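Local coordinates for protein fluoroacetyl coenzyme A thioesterase (Streptomyces Cattleya, PDB 3KUW) that hydrolyses fluoroacetyl-CoA to fluoroacetate and coenzyme A before it can react with citrate synthase, and so confers fluoroacetate resistance, at residues P37-S42 against T77-P82; L68-C73 against E119-H124. The protein carries 1 engineered substitution. One frame throughout, in Å; residues are numbered along the deposited sequence.

Contact 1 of 2, residues P37-S42 against T77-P82; sequences PEVFAS and TAATPP. Engineered in segment 37-42: Ser-42 (natural residue Thr). With FAH (fluoroacetic acid), chain E; FAH (fluoroacetic acid), chain D; FAH (fluoroacetic acid), chain F.
Phe-40 and Thr-80 join the two loops by a single direct hydrogen bond: Phe-40 N gives its proton to Thr-80 O at 2.9 Å, almost straight at 169° and nearly along the C=O axis. The same oxygen takes a CA-H...O contact from Val-39 CA at 3.4 Å. A water adds a second link, donating to Phe-40 O and accepting from Thr-80 N.

The apolar contacts are sparse. Val-39 CG1, anti to its own carbonyl carbon (chi1 -59°), meets Ala-79 CB at 4.1 Å, while the side chain of Phe-40 meets that of Thr-80 through CB. Its ring is carried off toward Val-17 and Lys-21 of its own chain and Tyr-27 of the second subunit. In a van der Waals contact with a carbonyl oxygen, Pro-82 CD rests against Glu-38 O at 3.4 Å, at the inverse gamma turn centred on Glu-38, whose carboxylate is held by Arg-24 and Thr-22.

Fluoroacetic acid molecules lie against the same loops. One is gripped twice by the engineered Ser-42, its O accepting from Ser-42 N at 3.0 Å and its OXT from Ser-42 OG at 2.7 Å; another has its CH3 3.5 Å from Ala-79 CA.

With backbone and water bonds carrying most of the polar contact, it probably fixes the course of the backbone leading to active-site Ser-42, whose OG is also hydrogen-bonded to His-76 ND1, more than particular side chains.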
# COMPACT_ATOMS: atom_id res chain seq x y z
N PRO A 37 -11.71 -3.68 12.55
CA PRO A 37 -12.46 -2.46 12.45
C PRO A 37 -12.57 -1.93 11.01
O PRO A 37 -11.65 -2.08 10.17
CB PRO A 37 -11.62 -1.51 13.29
CG PRO A 37 -11.20 -2.40 14.46
CD PRO A 37 -10.91 -3.71 13.80
N GLU A 38 -13.74 -1.37 10.75
CA GLU A 38 -14.14 -0.87 9.42
C GLU A 38 -13.53 0.48 9.11
O GLU A 38 -14.22 1.51 9.13
CB GLU A 38 -15.68 -0.82 9.31
CG GLU A 38 -16.31 -2.23 9.19
CD GLU A 38 -15.93 -2.94 7.88
OE1 GLU A 38 -16.82 -3.25 7.07
OE2 GLU A 38 -14.74 -3.18 7.65
N VAL A 39 -12.24 0.46 8.84
CA VAL A 39 -11.46 1.67 8.49
C VAL A 39 -10.70 1.50 7.18
O VAL A 39 -10.33 0.39 6.82
CB VAL A 39 -10.46 2.05 9.61
CG1 VAL A 39 -11.22 2.32 10.96
CG2 VAL A 39 -9.38 0.96 9.73
N PHE A 40 -10.47 2.61 6.49
CA PHE A 40 -9.78 2.69 5.18
C PHE A 40 -8.42 1.94 5.32
O PHE A 40 -7.61 2.32 6.13
CB PHE A 40 -9.55 4.21 4.91
CG PHE A 40 -9.10 4.57 3.46
CD1 PHE A 40 -9.67 3.93 2.33
CD2 PHE A 40 -8.14 5.60 3.26
CE1 PHE A 40 -9.30 4.27 1.02
CE2 PHE A 40 -7.77 6.00 1.93
CZ PHE A 40 -8.36 5.28 0.82
N ALA A 41 -8.18 0.90 4.51
CA ALA A 41 -6.92 0.12 4.59
C ALA A 41 -5.68 0.97 4.17
O ALA A 41 -5.79 1.75 3.24
CB ALA A 41 -7.01 -1.12 3.77
N SER A 42 -4.53 0.82 4.85
CA SER A 42 -3.34 1.54 4.38
C SER A 42 -3.07 1.20 2.89
O SER A 42 -2.56 2.03 2.13
CB SER A 42 -2.06 1.20 5.19
OG SER A 42 -2.19 1.45 6.59
N THR A 77 -1.40 8.07 10.12
CA THR A 77 -1.36 8.73 11.45
C THR A 77 -2.76 8.88 12.12
O THR A 77 -2.86 9.22 13.31
CB THR A 77 -0.70 10.16 11.38
OG1 THR A 77 -1.50 11.02 10.56
CG2 THR A 77 0.67 10.15 10.76
N ALA A 78 -3.83 8.60 11.37
CA ALA A 78 -5.18 8.63 11.95
C ALA A 78 -6.02 7.70 11.11
O ALA A 78 -5.68 7.40 9.96
CB ALA A 78 -5.76 10.00 11.95
N ALA A 79 -7.11 7.22 11.70
CA ALA A 79 -8.02 6.31 10.99
C ALA A 79 -9.29 6.98 10.35
O ALA A 79 -9.87 7.94 10.91
CB ALA A 79 -8.44 5.18 11.94
N THR A 80 -9.79 6.38 9.29
CA THR A 80 -10.89 6.92 8.52
C THR A 80 -11.97 5.90 8.28
O THR A 80 -11.74 4.93 7.58
CB THR A 80 -10.35 7.45 7.19
OG1 THR A 80 -9.33 8.40 7.50
CG2 THR A 80 -11.42 8.21 6.43
N PRO A 81 -13.18 6.12 8.86
CA PRO A 81 -14.31 5.25 8.54
C PRO A 81 -14.97 5.69 7.21
O PRO A 81 -14.74 6.83 6.75
CB PRO A 81 -15.26 5.52 9.71
CG PRO A 81 -15.10 6.98 9.89
CD PRO A 81 -13.58 7.17 9.81
N PRO A 82 -15.79 4.80 6.60
CA PRO A 82 -16.47 5.14 5.36
C PRO A 82 -17.30 6.39 5.55
O PRO A 82 -17.73 6.68 6.69
CB PRO A 82 -17.38 3.92 5.10
CG PRO A 82 -16.69 2.77 5.82
CD PRO A 82 -16.09 3.44 7.07
C FAH E . -4.01 3.90 11.02
F FAH E . -6.18 2.95 10.12
O FAH E . -3.22 3.01 10.60
CH3 FAH E . -5.36 4.08 10.33
OXT FAH E . -3.71 4.66 11.99
C FAH D . -4.26 -0.51 8.01
F FAH D . -5.40 -0.34 10.03
O FAH D . -4.50 -1.27 7.02
CH3 FAH D . -5.44 0.12 8.72
OXT FAH D . -3.12 -0.24 8.48
C FAH F . 1.21 2.47 6.70
F FAH F . 0.71 0.19 6.80
O FAH F . 1.45 2.93 5.56
CH3 FAH F . 1.70 1.10 7.06
OXT FAH F . 0.55 3.10 7.56
O HOH W 1 -7.77 4.29 8.14

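Contact 2 of 2, residues L68-C73 against E119-H124; sequences LGTAIC and ERAVIH. With FAH (fluoroacetic acid), chain C.
Leu-68 and Ala-121 form an antiparallel hydrogen-bonded pair, each N donating to the other's O at 2.9 Å, and here the two strands fit closely. On the same face Leu-68 and Ile-123 cross at about a right angle, CD1 of the leucine 3.6 Å from CG2 of the isoleucine, with Phe-128 of helix 125-133 touching both. Next along the strands, Gly-69 faces Arg-120 in a non-hydrogen-bonded pair with the CA atoms only 4.4 Å apart. The guanidinium folds back over the strand, its chain bent at chi3 (67°), and lays one face on the backbone, with Gly-69 N 3.1 Å above its plane. Ser-67 OG holds NE, Glu-50 offers NH1 a long, weak ion pair, and Phe-36 of the second subunit packs on the side chain. In the guanidinium plane, at its edge, lies the fluorine of a fluoroacetic acid, 3.3 Å from Arg-120 NH2; Ser-42 N of the second subunit also binds this ligand.

The end at Thr-70, Ala-71 and Glu-119 is looser and partly exposed. Thr-70 CG2 reaches Ala-121 CB, 3.9 Å away, and a water hydrogen-bonded to Thr-70 OG1 also donates, weakly, to Arg-120 O. Glu-119 bends at chi2 (80°), bringing its carboxylate beside Ala-71 CB.

The register slips by one where Thr-70 and Ala-71 both oppose Glu-119: Thr-70 N donates to Glu-119 O at 2.9 Å from above the carbonyl plane, and Glu-119 N, less certainly, to Ala-71 O. This is a classic beta bulge in the antiparallel sheet of a hotdog-fold thioesterase, directly beside the substrate-binding residues Gly-69 and Arg-120.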
# COMPACT_ATOMS: atom_id res chain seq x y z
N LEU A 68 5.21 2.91 -13.54
CA LEU A 68 5.17 2.00 -12.39
C LEU A 68 5.58 2.77 -11.14
O LEU A 68 6.54 3.55 -11.22
CB LEU A 68 6.19 0.87 -12.61
CG LEU A 68 5.96 -0.09 -13.78
CD1 LEU A 68 7.24 -0.91 -13.99
CD2 LEU A 68 4.75 -1.01 -13.56
N GLY A 69 4.91 2.51 -10.01
CA GLY A 69 5.41 2.97 -8.70
C GLY A 69 6.66 2.17 -8.34
O GLY A 69 6.68 0.93 -8.45
N THR A 70 7.72 2.86 -7.94
CA THR A 70 8.99 2.20 -7.62
C THR A 70 9.42 2.35 -6.14
O THR A 70 10.38 1.69 -5.69
CB THR A 70 10.14 2.73 -8.54
OG1 THR A 70 10.24 4.17 -8.42
CG2 THR A 70 9.87 2.30 -9.98
N ALA A 71 8.73 3.25 -5.41
CA ALA A 71 8.95 3.43 -3.95
C ALA A 71 7.77 4.09 -3.35
O ALA A 71 7.16 4.99 -3.97
CB ALA A 71 10.18 4.31 -3.70
N ILE A 72 7.43 3.68 -2.15
CA ILE A 72 6.47 4.41 -1.34
C ILE A 72 6.99 4.48 0.07
O ILE A 72 7.47 3.44 0.61
CB ILE A 72 5.01 3.72 -1.40
CG1 ILE A 72 3.97 4.57 -0.65
CG2 ILE A 72 5.05 2.30 -0.89
CD1 ILE A 72 3.55 5.89 -1.40
N CYS A 73 6.98 5.70 0.66
CA CYS A 73 7.50 5.91 2.00
C CYS A 73 6.56 6.84 2.76
O CYS A 73 6.65 8.08 2.66
CB CYS A 73 8.94 6.49 1.97
SG CYS A 73 9.74 6.46 3.62
N GLU A 119 7.73 7.51 -5.55
CA GLU A 119 8.58 7.58 -6.77
C GLU A 119 7.99 6.73 -7.88
O GLU A 119 7.38 5.68 -7.59
CB GLU A 119 9.97 7.10 -6.40
CG GLU A 119 10.81 8.19 -5.67
CD GLU A 119 10.54 8.41 -4.16
OE1 GLU A 119 10.15 7.45 -3.41
OE2 GLU A 119 10.75 9.57 -3.69
N ARG A 120 8.11 7.18 -9.14
CA ARG A 120 7.53 6.44 -10.29
C ARG A 120 8.55 6.45 -11.41
O ARG A 120 9.44 7.36 -11.45
CB ARG A 120 6.21 7.06 -10.77
CG ARG A 120 5.02 7.19 -9.68
CD ARG A 120 3.65 7.51 -10.40
NE ARG A 120 3.22 6.37 -11.23
CZ ARG A 120 2.71 5.21 -10.76
NH1 ARG A 120 2.51 5.02 -9.45
NH2 ARG A 120 2.38 4.26 -11.60
N ALA A 121 8.49 5.41 -12.26
CA ALA A 121 9.31 5.33 -13.46
C ALA A 121 8.42 5.20 -14.67
O ALA A 121 7.46 4.44 -14.66
CB ALA A 121 10.25 4.15 -13.42
N VAL A 122 8.75 5.95 -15.73
CA VAL A 122 8.04 5.87 -17.01
C VAL A 122 8.48 4.54 -17.69
O VAL A 122 9.69 4.21 -17.71
CB VAL A 122 8.41 7.07 -17.92
CG1 VAL A 122 7.80 6.94 -19.31
CG2 VAL A 122 8.02 8.43 -17.26
N ILE A 123 7.52 3.80 -18.23
CA ILE A 123 7.82 2.53 -18.91
C ILE A 123 7.29 2.52 -20.35
O ILE A 123 6.34 3.21 -20.65
CB ILE A 123 7.23 1.30 -18.15
CG1 ILE A 123 5.70 1.44 -17.96
CG2 ILE A 123 7.93 1.15 -16.80
CD1 ILE A 123 5.02 0.12 -17.53
N HIS A 124 7.87 1.67 -21.20
CA HIS A 124 7.28 1.41 -22.51
C HIS A 124 6.36 0.20 -22.33
O HIS A 124 6.85 -0.88 -21.98
CB HIS A 124 8.35 1.15 -23.56
CG HIS A 124 7.81 0.99 -24.95
ND1 HIS A 124 7.44 -0.24 -25.46
CD2 HIS A 124 7.54 1.90 -25.92
CE1 HIS A 124 6.98 -0.07 -26.70
NE2 HIS A 124 7.04 1.21 -27.00
C FAH C . 1.95 -0.74 -9.64
F FAH C . 1.14 1.69 -9.85
O FAH C . 2.78 -1.59 -10.06
CH3 FAH C . 1.74 0.57 -10.46
OXT FAH C . 1.32 -0.97 -8.57
O HOH W 2 11.87 6.04 -10.20

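From the N terminus, the chain passes strand 10-16 and two short helices to residues 37-42, runs through helix 42-56 and enters strand 65-75, which carries 68-73. The loop beyond that strand holds 77-82, where contact 1 closes a loop containing helix 42-56 and this strand. Strands 85-96 and 99-107 follow before 112-124 returns to 68-73 and closes contact 2. The two closures therefore cross, with their segments alternating. Contact 1 joins the loops flanking the helix and strand; contact 2 joins the strand outermost within this chain, which continues the sheet into the second subunit, to its neighbour. Their centres lie about 25 Å apart on opposite sides of the chain's centre.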